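Local coordinates for iron-regulated ABC transporter siderophore-binding protein SirA (Staphylococcus aureus subsp. aureus, PDB 3MWF), which binds the iron(III) complex of the siderophore staphyloferrin B and probably delivers it to an ABC transporter for uptake into the cell, at residues Val166-Asp171 with Lys240-Trp245; Thr173-Gly178 with Ile207-Lys212. One frame throughout, in Å; residues are numbered along the deposited sequence.

Contact 1. Residues Val166-Asp171 with Lys240-Trp245; sequences VNFRAD and KTESEW. With SE8 (5-[(2-{[(3S)-5-{[(2S)-2-amino-2-carboxyethyl]amino}-3-carboxy-3-hydroxy-5-oxopentanoyl]amino}ethyl)amino]-2,5-dioxopentanoic acid), chain C.
The phenyl ring of Phe168 lies against the backbone and aliphatic part of Glu242 and the methyl of Thr241, and these three residues carry most of the contact. Phe168 points from the end of strand 163-168 toward the helix, its chi1 of -64° setting CG 3.7 Å from Glu242 CA. One face of the ring takes that CA in a CH-pi contact, 3.8 Å from the ring centroid; CG1 of Val166 covers the opposite face, off toward the rim. Glu242 continues past the ring on its CD2 side, with CB 3.6 Å from Phe168 CD2, and its chain runs on extended to a carboxylate whose OE2 forms a salt bridge with Lys227. At the far corner Phe168 CE1 meets Trp245 CB at 3.5 Å, the phenyl and indole planes inclined to each other.

Thr241, one helical turn before Trp245, splits its work between two branches. The methyl CG2 reaches Phe168 CD1 at 4.0 Å, while OG1 lies 2.8 Å from Arg169 O and also hydrogen-bonds to Leu237 O in its own helix. On the other side of the strand end, Arg169 leaves the helix behind. Its NE donates to Asn167 OD1 at 2.8 Å; OD1 lies in the guanidinium plane, and the N-H meets one of its lone pairs, which steadies the group while NH1 and NH2 both grip O22 of the siderophore. Helix 236-246 packed on a strand of the central sheet, with the strand's end opening into the ligand pocket, belongs to a lobe of the periplasmic-binding-protein fold.

Contact 2. Residues Thr173-Gly178 with Ile207-Lys212; sequences TRIYAG and IQLTSK. With SE8 (5-[(2-{[(3S)-5-{[(2S)-2-amino-2-carboxyethyl]amino}-3-carboxy-3-hydroxy-5-oxopentanoyl]amino}ethyl)amino]-2,5-dioxopentanoic acid), chain C.
Arg174 and Gln208 face each other as a non-hydrogen-bonded pair of two antiparallel strands, and their side chains run side by side in the same direction. Arg174 begins at its backbone, where CA lies 3.1 Å from Ile207 O in a CA-H...O contact, and CB stays near that same oxygen. CG passes Gln208 CG at van der Waals distance, and the chain continues extended through CD (chi2 175°) to NE, which hydrogen-bonds to His172 NE2. CZ then spreads the guanidinium before the siderophore. NH1 donates to SE8 O25 at 2.8 Å, close to the guanidinium plane, and to Tyr176 OH at 3.0 Å, somewhat tilted from it; its bond to SE8 O30 is weak. NH2 makes the firmer bond to O30, 3.0 Å long, with Gln208 OE1 also nearby. Tyr176 OH donates to SE8 O24 at 2.6 Å. Since O24 and O25 belong to one carboxylate, arginine and tyrosine hold both its oxygens, and the hydrogen bond between them couples their positions.

The other face, which Thr173 shares with Ile175, Ile207 and Leu209, is largely apolar: Ile175 CD1 meets Leu209 CD1 at 3.8 Å, and Ile207 CD1 reaches Ala177 CB. Helix 194-201 covers Ile207 and Ala177. Two hydrogen-bonded pairs, Thr173 with Leu209 and Ile175 with Ile207, tie the backbones with four N-H...O bonds, the bond from Thr173 N to Leu209 O being nearly straight (177°). This is an antiparallel edge of a mixed sheet, largely apolar on one face, whose other face presents an arginine to the anionic siderophore in the ligand pocket of a binding protein.

How the contacts relate
Both contacts belong to one lobe and its five-stranded mixed sheet, with centres 10 Å apart. Strand 163-168 of contact 1 is followed in the chain by strand 173-176 of contact 2, its antiparallel neighbour; then come edge strand 206-209 and, last, helix 236-246, so contact 2 falls between the two halves of contact 1. Asn167 O and Arg174 N, 2.8 Å apart, probably join the strands by a hydrogen bond. Together the contacts bring Arg169, Arg174 and Tyr176 to one side of the siderophore, while the helix packs on the apolar side, Trp245 against Thr173. The two arginines come close despite like charge, which the siderophore's negative oxygens probably help to offset.

Contact 1. Residues Val166-Asp171 with Lys240-Trp245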
loop_
_atom_site.group_PDB
_atom_site.type_symbol
_atom_site.label_atom_id
_atom_site.label_comp_id
_atom_site.label_asym_id
_atom_site.label_seq_id
_atom_site.Cartn_x
_atom_site.Cartn_y
_atom_site.Cartn_z
ATOM N N VAL A 166 -8.945 4.061 9.418
ATOM C CA VAL A 166 -8.569 3.751 10.813
ATOM C C VAL A 166 -8.220 2.279 10.864
ATOM O O VAL A 166 -9.020 1.434 10.412
ATOM C CB VAL A 166 -9.734 4.050 11.772
ATOM C CG1 VAL A 166 -9.428 3.586 13.196
ATOM C CG2 VAL A 166 -10.059 5.588 11.745
ATOM N N ASN A 167 -7.046 1.991 11.417
ATOM C CA ASN A 167 -6.525 0.607 11.488
ATOM C C ASN A 167 -6.347 0.213 12.934
ATOM O O ASN A 167 -5.505 0.778 13.671
ATOM C CB ASN A 167 -5.200 0.563 10.707
ATOM C CG ASN A 167 -4.287 -0.630 11.052
ATOM O OD1 ASN A 167 -3.070 -0.442 11.156
ATOM N ND2 ASN A 167 -4.852 -1.837 11.223
ATOM N N PHE A 168 -7.146 -0.766 13.371
ATOM C CA PHE A 168 -6.966 -1.289 14.721
ATOM C C PHE A 168 -5.866 -2.350 14.706
ATOM O O PHE A 168 -5.897 -3.267 13.861
ATOM C CB PHE A 168 -8.273 -1.858 15.264
ATOM C CG PHE A 168 -9.330 -0.811 15.420
ATOM C CD1 PHE A 168 -9.110 0.244 16.296
ATOM C CD2 PHE A 168 -10.493 -0.847 14.666
ATOM C CE1 PHE A 168 -10.045 1.250 16.448
ATOM C CE2 PHE A 168 -11.469 0.167 14.824
ATOM C CZ PHE A 168 -11.226 1.225 15.711
ATOM N N ARG A 169 -4.889 -2.188 15.598
ATOM C CA ARG A 169 -3.769 -3.154 15.707
ATOM C C ARG A 169 -3.866 -3.833 17.057
ATOM O O ARG A 169 -4.817 -3.607 17.797
ATOM C CB ARG A 169 -2.430 -2.446 15.560
ATOM C CG ARG A 169 -2.253 -1.744 14.200
ATOM C CD ARG A 169 -0.839 -2.016 13.607
ATOM N NE ARG A 169 -0.934 -1.885 12.164
ATOM C CZ ARG A 169 -0.250 -2.566 11.277
ATOM N NH1 ARG A 169 0.653 -3.514 11.630
ATOM N NH2 ARG A 169 -0.489 -2.297 10.016
ATOM N N ALA A 170 -2.892 -4.669 17.390
ATOM C CA ALA A 170 -2.967 -5.441 18.635
ATOM C C ALA A 170 -2.841 -4.584 19.910
ATOM O O ALA A 170 -3.405 -4.934 20.966
ATOM C CB ALA A 170 -1.864 -6.558 18.622
ATOM N N ASP A 171 -2.088 -3.485 19.825
ATOM C CA ASP A 171 -1.720 -2.703 21.023
ATOM C C ASP A 171 -1.775 -1.190 20.772
ATOM O O ASP A 171 -1.279 -0.403 21.585
ATOM C CB ASP A 171 -0.315 -3.103 21.511
ATOM C CG ASP A 171 0.766 -2.904 20.434
ATOM O OD1 ASP A 171 0.465 -2.368 19.324
ATOM O OD2 ASP A 171 1.929 -3.308 20.680
ATOM N N LYS A 240 -9.881 -7.069 20.234
ATOM C CA LYS A 240 -9.995 -6.440 21.553
ATOM C C LYS A 240 -9.763 -4.927 21.426
ATOM O O LYS A 240 -10.501 -4.115 22.003
ATOM C CB LYS A 240 -8.990 -7.044 22.514
ATOM C CG LYS A 240 -9.067 -6.501 23.903
ATOM C CD LYS A 240 -8.253 -7.375 24.859
ATOM C CE LYS A 240 -7.986 -6.643 26.180
ATOM N NZ LYS A 240 -7.134 -7.465 27.094
ATOM N N THR A 241 -8.749 -4.554 20.652
ATOM C CA THR A 241 -8.510 -3.119 20.417
ATOM C C THR A 241 -9.736 -2.451 19.774
ATOM O O THR A 241 -10.196 -1.395 20.242
ATOM C CB THR A 241 -7.256 -2.910 19.572
ATOM O OG1 THR A 241 -6.134 -3.450 20.281
ATOM C CG2 THR A 241 -7.018 -1.400 19.307
ATOM N N GLU A 242 -10.244 -3.039 18.698
ATOM C CA GLU A 242 -11.411 -2.508 18.010
ATOM C C GLU A 242 -12.576 -2.379 18.998
ATOM O O GLU A 242 -13.245 -1.353 19.050
ATOM C CB GLU A 242 -11.805 -3.424 16.840
ATOM C CG GLU A 242 -13.117 -3.022 16.174
ATOM C CD GLU A 242 -13.615 -4.049 15.160
ATOM O OE1 GLU A 242 -13.569 -5.269 15.437
ATOM O OE2 GLU A 242 -14.063 -3.635 14.079
ATOM N N SER A 243 -12.800 -3.422 19.795
ATOM C CA SER A 243 -13.898 -3.399 20.766
ATOM C C SER A 243 -13.781 -2.233 21.747
ATOM O O SER A 243 -14.754 -1.496 21.940
ATOM C CB SER A 243 -13.964 -4.720 21.531
ATOM O OG SER A 243 -15.015 -4.647 22.494
ATOM N N GLU A 244 -12.597 -2.059 22.331
ATOM C CA GLU A 244 -12.328 -0.997 23.310
ATOM C C GLU A 244 -12.448 0.403 22.708
ATOM O O GLU A 244 -13.086 1.297 23.305
ATOM C CB GLU A 244 -10.960 -1.205 23.949
ATOM C CG GLU A 244 -11.012 -2.427 24.885
ATOM C CD GLU A 244 -9.669 -2.934 25.355
ATOM O OE1 GLU A 244 -8.610 -2.464 24.875
ATOM O OE2 GLU A 244 -9.692 -3.836 26.219
ATOM N N TRP A 245 -11.837 0.593 21.542
ATOM C CA TRP A 245 -11.861 1.910 20.893
ATOM C C TRP A 245 -13.250 2.278 20.370
ATOM O O TRP A 245 -13.682 3.425 20.546
ATOM C CB TRP A 245 -10.797 2.031 19.787
ATOM C CG TRP A 245 -9.395 2.166 20.337
ATOM C CD1 TRP A 245 -8.746 1.280 21.152
ATOM C CD2 TRP A 245 -8.481 3.259 20.124
ATOM N NE1 TRP A 245 -7.471 1.746 21.461
ATOM C CE2 TRP A 245 -7.292 2.962 20.855
ATOM C CE3 TRP A 245 -8.549 4.463 19.392
ATOM C CZ2 TRP A 245 -6.169 3.811 20.855
ATOM C CZ3 TRP A 245 -7.429 5.330 19.410
ATOM C CH2 TRP A 245 -6.254 4.981 20.141
HETATM C C1 SE8 C . 6.232 -4.079 9.977
HETATM C C2 SE8 C . 4.863 -4.300 10.558
HETATM C C3 SE8 C . 4.065 -5.274 9.706
HETATM N N4 SE8 C . 3.753 -4.746 8.382
HETATM C C5 SE8 C . 2.619 -4.125 8.127
HETATM C C6 SE8 C . 2.489 -3.483 6.768
HETATM C C7 SE8 C . 3.129 -2.094 6.758
HETATM C C8 SE8 C . 3.117 -1.574 5.309
HETATM C C9 SE8 C . 3.521 -0.108 5.161
HETATM N N10 SE8 C . 4.457 0.368 5.980
HETATM C C11 SE8 C . 4.875 1.743 5.831
HETATM C C12 SE8 C . 6.352 1.827 5.489
HETATM N N13 SE8 C . 6.908 3.143 5.770
HETATM C C14 SE8 C . 7.341 3.547 7.002
HETATM C C15 SE8 C . 7.650 2.522 8.053
HETATM C C16 SE8 C . 6.284 2.186 8.597
HETATM C C17 SE8 C . 6.098 0.782 9.083
HETATM C C18 SE8 C . 5.636 0.704 10.459
HETATM O O19 SE8 C . 7.090 -4.991 10.104
HETATM O O20 SE8 C . 6.473 -2.980 9.438
HETATM N N21 SE8 C . 4.169 -3.002 10.659
HETATM O O22 SE8 C . 1.697 -4.039 8.913
HETATM C C23 SE8 C . 2.393 -1.171 7.713
HETATM O O24 SE8 C . 1.277 -0.700 7.379
HETATM O O25 SE8 C . 2.915 -0.875 8.817
HETATM O O26 SE8 C . 4.471 -2.204 7.266
HETATM O O27 SE8 C . 2.992 0.578 4.292
HETATM O O28 SE8 C . 7.462 4.720 7.306
HETATM O O29 SE8 C . 6.185 -0.206 8.348
HETATM O O30 SE8 C . 5.011 -0.294 10.802
HETATM O O31 SE8 C . 5.838 1.661 11.248
#

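Contact 2. Residues Thr173-Gly178 with Ile207-Lys212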
loop_
_atom_site.group_PDB
_atom_site.type_symbol
_atom_site.label_atom_id
_atom_site.label_comp_id
_atom_site.label_asym_id
_atom_site.label_seq_id
_atom_site.Cartn_x
_atom_site.Cartn_y
_atom_site.Cartn_z
ATOM N N THR A 173 -3.719 1.997 17.698
ATOM C CA THR A 173 -4.569 2.236 16.562
ATOM C C THR A 173 -3.825 3.193 15.632
ATOM O O THR A 173 -3.068 4.035 16.104
ATOM C CB THR A 173 -5.921 2.827 16.999
ATOM O OG1 THR A 173 -6.617 1.858 17.807
ATOM C CG2 THR A 173 -6.793 3.200 15.798
ATOM N N ARG A 174 -3.990 3.027 14.332
ATOM C CA ARG A 174 -3.359 3.936 13.369
ATOM C C ARG A 174 -4.366 4.678 12.502
ATOM O O ARG A 174 -5.465 4.196 12.274
ATOM C CB ARG A 174 -2.428 3.147 12.443
ATOM C CG ARG A 174 -1.169 2.617 13.187
ATOM C CD ARG A 174 -0.396 1.745 12.221
ATOM N NE ARG A 174 0.780 1.166 12.894
ATOM C CZ ARG A 174 1.802 0.643 12.219
ATOM N NH1 ARG A 174 1.742 0.564 10.886
ATOM N NH2 ARG A 174 2.856 0.139 12.885
ATOM N N ILE A 175 -3.979 5.850 12.009
ATOM C CA ILE A 175 -4.751 6.452 10.902
ATOM C C ILE A 175 -3.833 6.465 9.703
ATOM O O ILE A 175 -2.727 7.009 9.787
ATOM C CB ILE A 175 -5.176 7.926 11.214
ATOM C CG1 ILE A 175 -5.965 7.961 12.519
ATOM C CG2 ILE A 175 -5.945 8.500 9.996
ATOM C CD1 ILE A 175 -6.248 9.455 13.034
ATOM N N TYR A 176 -4.269 5.855 8.590
ATOM C CA TYR A 176 -3.494 5.876 7.348
ATOM C C TYR A 176 -3.957 7.111 6.591
ATOM O O TYR A 176 -4.788 7.022 5.704
ATOM C CB TYR A 176 -3.667 4.566 6.538
ATOM C CG TYR A 176 -2.834 3.470 7.118
ATOM C CD1 TYR A 176 -3.166 2.901 8.348
ATOM C CD2 TYR A 176 -1.684 3.015 6.448
ATOM C CE1 TYR A 176 -2.354 1.911 8.937
ATOM C CE2 TYR A 176 -0.875 2.028 7.012
ATOM C CZ TYR A 176 -1.214 1.478 8.256
ATOM O OH TYR A 176 -0.444 0.508 8.856
ATOM N N ALA A 177 -3.434 8.265 7.016
ATOM C CA ALA A 177 -3.788 9.567 6.444
ATOM C C ALA A 177 -3.244 9.658 5.031
ATOM O O ALA A 177 -3.976 9.953 4.077
ATOM C CB ALA A 177 -3.229 10.704 7.341
ATOM N N GLY A 178 -1.957 9.344 4.923
ATOM C CA GLY A 178 -1.310 8.968 3.684
ATOM C C GLY A 178 -1.169 7.453 3.704
ATOM O O GLY A 178 -2.124 6.717 4.008
ATOM N N ILE A 207 -0.234 7.658 11.133
ATOM C CA ILE A 207 -0.240 8.193 12.489
ATOM C C ILE A 207 -0.522 7.096 13.493
ATOM O O ILE A 207 -1.563 6.444 13.418
ATOM C CB ILE A 207 -1.305 9.289 12.614
ATOM C CG1 ILE A 207 -1.015 10.372 11.578
ATOM C CG2 ILE A 207 -1.339 9.861 14.029
ATOM C CD1 ILE A 207 -2.165 11.212 11.275
ATOM N N GLN A 208 0.406 6.875 14.428
ATOM C CA GLN A 208 0.169 5.879 15.459
ATOM C C GLN A 208 -0.470 6.598 16.610
ATOM O O GLN A 208 -0.004 7.692 16.993
ATOM C CB GLN A 208 1.484 5.263 15.916
ATOM C CG GLN A 208 2.124 4.484 14.846
ATOM C CD GLN A 208 3.143 3.478 15.396
ATOM O OE1 GLN A 208 3.543 2.575 14.679
ATOM N NE2 GLN A 208 3.558 3.633 16.684
ATOM N N LEU A 209 -1.576 6.059 17.107
ATOM C CA LEU A 209 -2.245 6.623 18.267
ATOM C C LEU A 209 -2.270 5.653 19.415
ATOM O O LEU A 209 -2.567 4.457 19.239
ATOM C CB LEU A 209 -3.676 6.987 17.918
ATOM C CG LEU A 209 -3.793 8.007 16.797
ATOM C CD1 LEU A 209 -5.243 8.215 16.490
ATOM C CD2 LEU A 209 -3.096 9.339 17.212
ATOM N N THR A 210 -2.015 6.173 20.604
ATOM C CA THR A 210 -1.899 5.316 21.777
ATOM C C THR A 210 -3.026 5.597 22.758
ATOM O O THR A 210 -3.220 4.826 23.699
ATOM C CB THR A 210 -0.526 5.518 22.467
ATOM O OG1 THR A 210 -0.383 6.885 22.871
ATOM C CG2 THR A 210 0.616 5.225 21.496
ATOM N N SER A 211 -3.752 6.706 22.561
ATOM C CA SER A 211 -4.798 7.116 23.501
ATOM C C SER A 211 -6.139 7.300 22.809
ATOM O O SER A 211 -6.199 7.917 21.759
ATOM C CB SER A 211 -4.415 8.425 24.177
ATOM O OG SER A 211 -5.458 8.889 25.037
ATOM N N LYS A 212 -7.203 6.775 23.419
ATOM C CA LYS A 212 -8.556 6.982 22.896
ATOM C C LYS A 212 -8.924 8.455 22.861
ATOM O O LYS A 212 -9.787 8.865 22.085
ATOM C CB LYS A 212 -9.590 6.199 23.716
ATOM C CG LYS A 212 -9.353 4.696 23.693
ATOM C CD LYS A 212 -10.471 3.990 24.445
ATOM C CE LYS A 212 -10.045 2.627 24.924
ATOM N NZ LYS A 212 -8.863 2.710 25.844
HETATM C C1 SE8 C . 6.232 -4.079 9.977
HETATM C C2 SE8 C . 4.863 -4.300 10.558
HETATM C C3 SE8 C . 4.065 -5.274 9.706
HETATM N N4 SE8 C . 3.753 -4.746 8.382
HETATM C C5 SE8 C . 2.619 -4.125 8.127
HETATM C C6 SE8 C . 2.489 -3.483 6.768
HETATM C C7 SE8 C . 3.129 -2.094 6.758
HETATM C C8 SE8 C . 3.117 -1.574 5.309
HETATM C C9 SE8 C . 3.521 -0.108 5.161
HETATM N N10 SE8 C . 4.457 0.368 5.980
HETATM C C11 SE8 C . 4.875 1.743 5.831
HETATM C C12 SE8 C . 6.352 1.827 5.489
HETATM N N13 SE8 C . 6.908 3.143 5.770
HETATM C C14 SE8 C . 7.341 3.547 7.002
HETATM C C15 SE8 C . 7.650 2.522 8.053
HETATM C C16 SE8 C . 6.284 2.186 8.597
HETATM C C17 SE8 C . 6.098 0.782 9.083
HETATM C C18 SE8 C . 5.636 0.704 10.459
HETATM O O19 SE8 C . 7.090 -4.991 10.104
HETATM O O20 SE8 C . 6.473 -2.980 9.438
HETATM N N21 SE8 C . 4.169 -3.002 10.659
HETATM O O22 SE8 C . 1.697 -4.039 8.913
HETATM C C23 SE8 C . 2.393 -1.171 7.713
HETATM O O24 SE8 C . 1.277 -0.700 7.379
HETATM O O25 SE8 C . 2.915 -0.875 8.817
HETATM O O26 SE8 C . 4.471 -2.204 7.266
HETATM O O27 SE8 C . 2.992 0.578 4.292
HETATM O O28 SE8 C . 7.462 4.720 7.306
HETATM O O29 SE8 C . 6.185 -0.206 8.348
HETATM O O30 SE8 C . 5.011 -0.294 10.802
HETATM O O31 SE8 C . 5.838 1.661 11.248
#